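Local coordinates for protein A-adding tRNA nucleotidyltransferase (Aquifex aeolicus, PDB 4WBY) that adds the terminal adenosine to tRNAs that end in CC, using ATP and magnesium, and so completes their CCA tail, at residues A13-Q18 with A62-V67; R329-L334 with L340-E345. One frame throughout, in Å; residues are numbered along the deposited sequence.

Interaction 1 (A13-Q18 with A62-V67); sequences AREVGQ and ARRHGV
Glu15 reaches out from helix 7-22 and is met by two residues from the last turn of helix 54-65, His65 and Arg64. The imidazole of His65 gives its NE2 proton to Glu15 OE1 at 2.7 Å, in a nearly straight bond (173°). The oxygen lies at the ring's edge, almost in its plane, and is approached on its syn side, the bond rising 24° out of the carboxylate plane. The second oxygen turns toward Arg64, whose methylene CD lies 3.7 Å from Glu15 OE2, while NH1 stays 4.4 Å from that oxygen, too far for a salt bridge. A water bridges the two, donating to Glu15 OE2 and accepting from Arg64 NH1.

Glutamate suits this place because its extended chain, with CG anti to the backbone N (chi1 -174°), carries the carboxylate across the gap between segments whose nearest CA atoms, those of Glu15 and Arg64, are 10.2 Å apart. With an alanine here both oxygens go, which would probably leave His65 NE2 without its acceptor and the water with one partner fewer.

Arg64 is steadied by salt bridges to Glu60 and Glu22, the latter on the same helix as Glu15. His65 rests on Ile12 and Ile82, and after it Gly66, with positive phi, closes the helix in a Schellman motif.

Both helices flank the sheet of the head, in the C-terminal nucleotidyltransferase part of the enzyme that this chain holds, away from the ATP and magnesium sites. The link is directional and partly electrostatic, and the charge of Glu15 would be expected to favour protonation of His65.

Interaction 2 (R329-L334 with L340-E345); sequences RLLKPL and LLLMLE
Two short consecutive helices of the all-helical C-terminal part, 324-331 and 336-342, meet through Leu331 and Leu342 and, from the turn that follows the first helix, Leu334. Leu342 faces the other segment and inserts one methyl, CD1, toward two leucines at once. Leu331 CD2 comes to 3.8 Å from Leu342 CD1, an ordinary van der Waals distance, with the two side chains slanted against each other. Leu334 CD1 approaches the same methyl at 4.1 Å, its side chain set at about a right angle to that of Leu342. In Leu342, CG stands anti to the carbonyl carbon (chi1 -77°), which directs the branch to the other segment, and chi2 of 162° then brings CD1 against both partners.

The fold element behind this is a pair of successive helices joined by a short connection. A type I turn from Leu331 to Leu334, closed by the bond from Leu334 N to Leu331 O (3.0 Å), carries both leucines of the first segment on one short bend. A second type I turn runs from Leu342 to Glu345, whose N bonds to Leu342 O.

Leucine fits all three positions because its branched end fills space without a polar atom to satisfy. Ile352 of helix 349-359 touches both Leu331 and Leu342, while helix 311-320 adds Leu314 beside Leu334 and Leu311 beside Leu342. Phe306 of helix 298-309 also packs on Leu334.

How the interactions relate
The two contacts lie on opposite sides of the chain's centre, with centres 53 Å apart and nearest atoms about 39 Å apart, and they share no helix. Interaction 1 is at the surface of the head, joining helices with strands 26-30 and 45-51 and helix 32-38 between them in sequence; interaction 2 is buried among C-terminal helices and joins two that follow one another directly. Their chemistry follows their places. At the surface, charged and polar groups can use a water and have precise directions, whereas in the interior three leucines meet only through methyl groups.

Interaction 1 (A13-Q18 with A62-V67)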
# COMPACT_ATOMS: atom_id res chain seq x y z
N ALA A 13 -19.05 18.20 7.39
CA ALA A 13 -20.17 17.32 7.08
C ALA A 13 -21.51 18.05 7.23
O ALA A 13 -22.39 17.96 6.35
CB ALA A 13 -20.14 16.09 7.98
N ARG A 14 -21.68 18.78 8.33
CA ARG A 14 -22.89 19.57 8.55
C ARG A 14 -23.10 20.56 7.41
O ARG A 14 -24.20 20.69 6.87
CB ARG A 14 -22.82 20.32 9.88
CG ARG A 14 -22.91 19.44 11.12
CD ARG A 14 -24.33 18.96 11.39
NE ARG A 14 -24.36 18.18 12.62
CZ ARG A 14 -25.46 17.63 13.13
NH1 ARG A 14 -26.62 17.78 12.51
NH2 ARG A 14 -25.39 16.92 14.25
N GLU A 15 -22.03 21.28 7.07
CA GLU A 15 -22.11 22.31 6.05
C GLU A 15 -22.43 21.73 4.67
O GLU A 15 -23.21 22.32 3.91
CB GLU A 15 -20.81 23.11 5.99
CG GLU A 15 -20.89 24.30 5.05
CD GLU A 15 -19.68 25.20 5.14
OE1 GLU A 15 -18.67 24.77 5.74
OE2 GLU A 15 -19.73 26.31 4.60
N VAL A 16 -21.84 20.59 4.34
CA VAL A 16 -22.14 19.95 3.07
C VAL A 16 -23.64 19.62 2.97
O VAL A 16 -24.26 19.85 1.93
CB VAL A 16 -21.28 18.69 2.86
CG1 VAL A 16 -21.82 17.82 1.73
CG2 VAL A 16 -19.86 19.10 2.57
N GLY A 17 -24.24 19.10 4.04
CA GLY A 17 -25.67 18.83 4.05
C GLY A 17 -26.51 20.09 3.90
O GLY A 17 -27.56 20.07 3.24
N GLN A 18 -26.07 21.18 4.51
CA GLN A 18 -26.78 22.45 4.40
C GLN A 18 -26.75 22.97 2.97
O GLN A 18 -27.78 23.37 2.42
CB GLN A 18 -26.18 23.48 5.36
CG GLN A 18 -26.39 23.13 6.84
CD GLN A 18 -25.40 23.85 7.76
OE1 GLN A 18 -24.52 24.58 7.31
NE2 GLN A 18 -25.53 23.61 9.06
N ALA A 62 -16.07 25.47 -1.56
CA ALA A 62 -14.74 26.05 -1.72
C ALA A 62 -14.78 27.58 -1.66
O ALA A 62 -13.91 28.20 -1.05
CB ALA A 62 -14.13 25.60 -3.03
N ARG A 63 -15.78 28.18 -2.29
CA ARG A 63 -15.95 29.63 -2.27
C ARG A 63 -16.12 30.13 -0.83
O ARG A 63 -15.50 31.12 -0.41
CB ARG A 63 -17.16 30.03 -3.12
CG ARG A 63 -17.38 31.53 -3.20
CD ARG A 63 -18.73 31.88 -3.82
NE ARG A 63 -19.84 31.55 -2.93
CZ ARG A 63 -20.24 32.32 -1.92
NH1 ARG A 63 -19.62 33.46 -1.68
NH2 ARG A 63 -21.26 31.95 -1.16
N ARG A 64 -16.96 29.43 -0.07
CA ARG A 64 -17.21 29.85 1.30
C ARG A 64 -15.96 29.75 2.17
O ARG A 64 -15.78 30.55 3.10
CB ARG A 64 -18.34 29.04 1.90
CG ARG A 64 -19.65 29.28 1.19
CD ARG A 64 -20.79 28.55 1.85
NE ARG A 64 -22.00 28.66 1.04
CZ ARG A 64 -23.21 28.29 1.44
NH1 ARG A 64 -23.40 27.80 2.65
NH2 ARG A 64 -24.24 28.42 0.62
N HIS A 65 -15.10 28.78 1.87
CA HIS A 65 -13.88 28.59 2.66
C HIS A 65 -12.65 29.26 2.07
O HIS A 65 -11.57 29.20 2.66
CB HIS A 65 -13.64 27.09 2.87
CG HIS A 65 -14.56 26.50 3.88
ND1 HIS A 65 -14.22 26.40 5.22
CD2 HIS A 65 -15.83 26.03 3.77
CE1 HIS A 65 -15.24 25.86 5.88
NE2 HIS A 65 -16.22 25.64 5.03
N GLY A 66 -12.81 29.92 0.92
CA GLY A 66 -11.71 30.61 0.28
C GLY A 66 -10.58 29.69 -0.18
O GLY A 66 -9.41 30.08 -0.12
N VAL A 67 -10.92 28.48 -0.63
CA VAL A 67 -9.89 27.55 -1.11
C VAL A 67 -10.02 27.24 -2.59
O VAL A 67 -11.10 27.36 -3.17
CB VAL A 67 -9.91 26.21 -0.32
CG1 VAL A 67 -9.61 26.46 1.16
CG2 VAL A 67 -11.23 25.44 -0.52
O HOH W 1 -21.95 27.52 4.70

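Interaction 2 (R329-L334 with L340-E345)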
# COMPACT_ATOMS: atom_id res chain seq x y z
N ARG A 329 34.43 -0.95 5.23
CA ARG A 329 34.76 -0.51 3.88
C ARG A 329 33.83 -1.13 2.84
O ARG A 329 33.43 -0.48 1.87
CB ARG A 329 36.22 -0.84 3.55
CG ARG A 329 36.68 -0.36 2.18
CD ARG A 329 38.05 -0.92 1.84
NE ARG A 329 38.10 -2.36 2.07
CZ ARG A 329 37.67 -3.28 1.20
NH1 ARG A 329 37.15 -2.90 0.04
NH2 ARG A 329 37.75 -4.57 1.50
N LEU A 330 33.49 -2.40 3.04
CA LEU A 330 32.61 -3.11 2.12
C LEU A 330 31.16 -2.63 2.20
O LEU A 330 30.44 -2.61 1.19
CB LEU A 330 32.67 -4.62 2.38
CG LEU A 330 33.97 -5.31 1.96
CD1 LEU A 330 34.05 -6.71 2.56
CD2 LEU A 330 34.07 -5.37 0.44
N LEU A 331 30.72 -2.24 3.40
CA LEU A 331 29.32 -1.88 3.62
C LEU A 331 29.02 -0.40 3.44
O LEU A 331 27.88 -0.03 3.16
CB LEU A 331 28.88 -2.31 5.02
CG LEU A 331 28.92 -3.82 5.27
CD1 LEU A 331 28.47 -4.14 6.69
CD2 LEU A 331 28.06 -4.57 4.25
N LYS A 332 30.04 0.44 3.60
CA LYS A 332 29.86 1.90 3.58
C LYS A 332 29.08 2.45 2.37
O LYS A 332 28.26 3.36 2.54
CB LYS A 332 31.23 2.59 3.67
CG LYS A 332 31.15 4.10 3.81
CD LYS A 332 32.51 4.71 4.07
CE LYS A 332 32.40 6.22 4.27
NZ LYS A 332 33.71 6.83 4.64
N PRO A 333 29.33 1.94 1.15
CA PRO A 333 28.60 2.59 0.05
C PRO A 333 27.19 2.07 -0.19
O PRO A 333 26.51 2.56 -1.10
CB PRO A 333 29.48 2.30 -1.17
CG PRO A 333 30.14 1.01 -0.84
CD PRO A 333 30.36 1.01 0.65
N LEU A 334 26.73 1.10 0.60
CA LEU A 334 25.49 0.41 0.29
C LEU A 334 24.25 1.11 0.84
O LEU A 334 24.25 1.66 1.94
CB LEU A 334 25.54 -1.03 0.82
CG LEU A 334 26.71 -1.87 0.31
CD1 LEU A 334 26.71 -3.25 0.95
CD2 LEU A 334 26.68 -1.97 -1.21
N LEU A 340 19.92 -4.77 4.70
CA LEU A 340 18.86 -5.61 5.25
C LEU A 340 18.81 -6.96 4.53
O LEU A 340 18.59 -8.00 5.15
CB LEU A 340 17.51 -4.88 5.19
CG LEU A 340 17.50 -3.57 5.99
CD1 LEU A 340 16.13 -2.91 5.99
CD2 LEU A 340 18.01 -3.79 7.41
N LEU A 341 19.05 -6.94 3.22
CA LEU A 341 19.12 -8.19 2.45
C LEU A 341 20.26 -9.08 2.95
O LEU A 341 20.11 -10.30 3.07
CB LEU A 341 19.29 -7.88 0.96
CG LEU A 341 18.13 -8.18 0.01
CD1 LEU A 341 16.77 -8.08 0.69
CD2 LEU A 341 18.20 -7.27 -1.20
N LEU A 342 21.40 -8.46 3.26
CA LEU A 342 22.56 -9.19 3.77
C LEU A 342 22.25 -9.85 5.11
O LEU A 342 22.81 -10.89 5.43
CB LEU A 342 23.77 -8.26 3.89
CG LEU A 342 24.48 -7.94 2.57
CD1 LEU A 342 25.36 -6.72 2.71
CD2 LEU A 342 25.30 -9.13 2.07
N MET A 343 21.34 -9.25 5.88
CA MET A 343 20.97 -9.81 7.17
C MET A 343 20.13 -11.08 7.06
O MET A 343 19.86 -11.72 8.07
CB MET A 343 20.23 -8.77 8.00
CG MET A 343 21.15 -7.67 8.49
SD MET A 343 20.32 -6.47 9.54
CE MET A 343 19.79 -7.50 10.90
N LEU A 344 19.72 -11.43 5.85
CA LEU A 344 19.05 -12.71 5.61
C LEU A 344 20.05 -13.86 5.59
O LEU A 344 19.66 -15.03 5.63
CB LEU A 344 18.28 -12.68 4.29
CG LEU A 344 17.21 -11.59 4.22
CD1 LEU A 344 16.56 -11.54 2.84
CD2 LEU A 344 16.15 -11.82 5.29
N GLU A 345 21.33 -13.53 5.50
CA GLU A 345 22.39 -14.53 5.58
C GLU A 345 22.84 -14.64 7.03
O GLU A 345 23.45 -13.72 7.56
CB GLU A 345 23.57 -14.15 4.69
CG GLU A 345 23.18 -13.69 3.29
CD GLU A 345 22.59 -14.80 2.46
OE1 GLU A 345 22.99 -15.97 2.67
OE2 GLU A 345 21.73 -14.52 1.60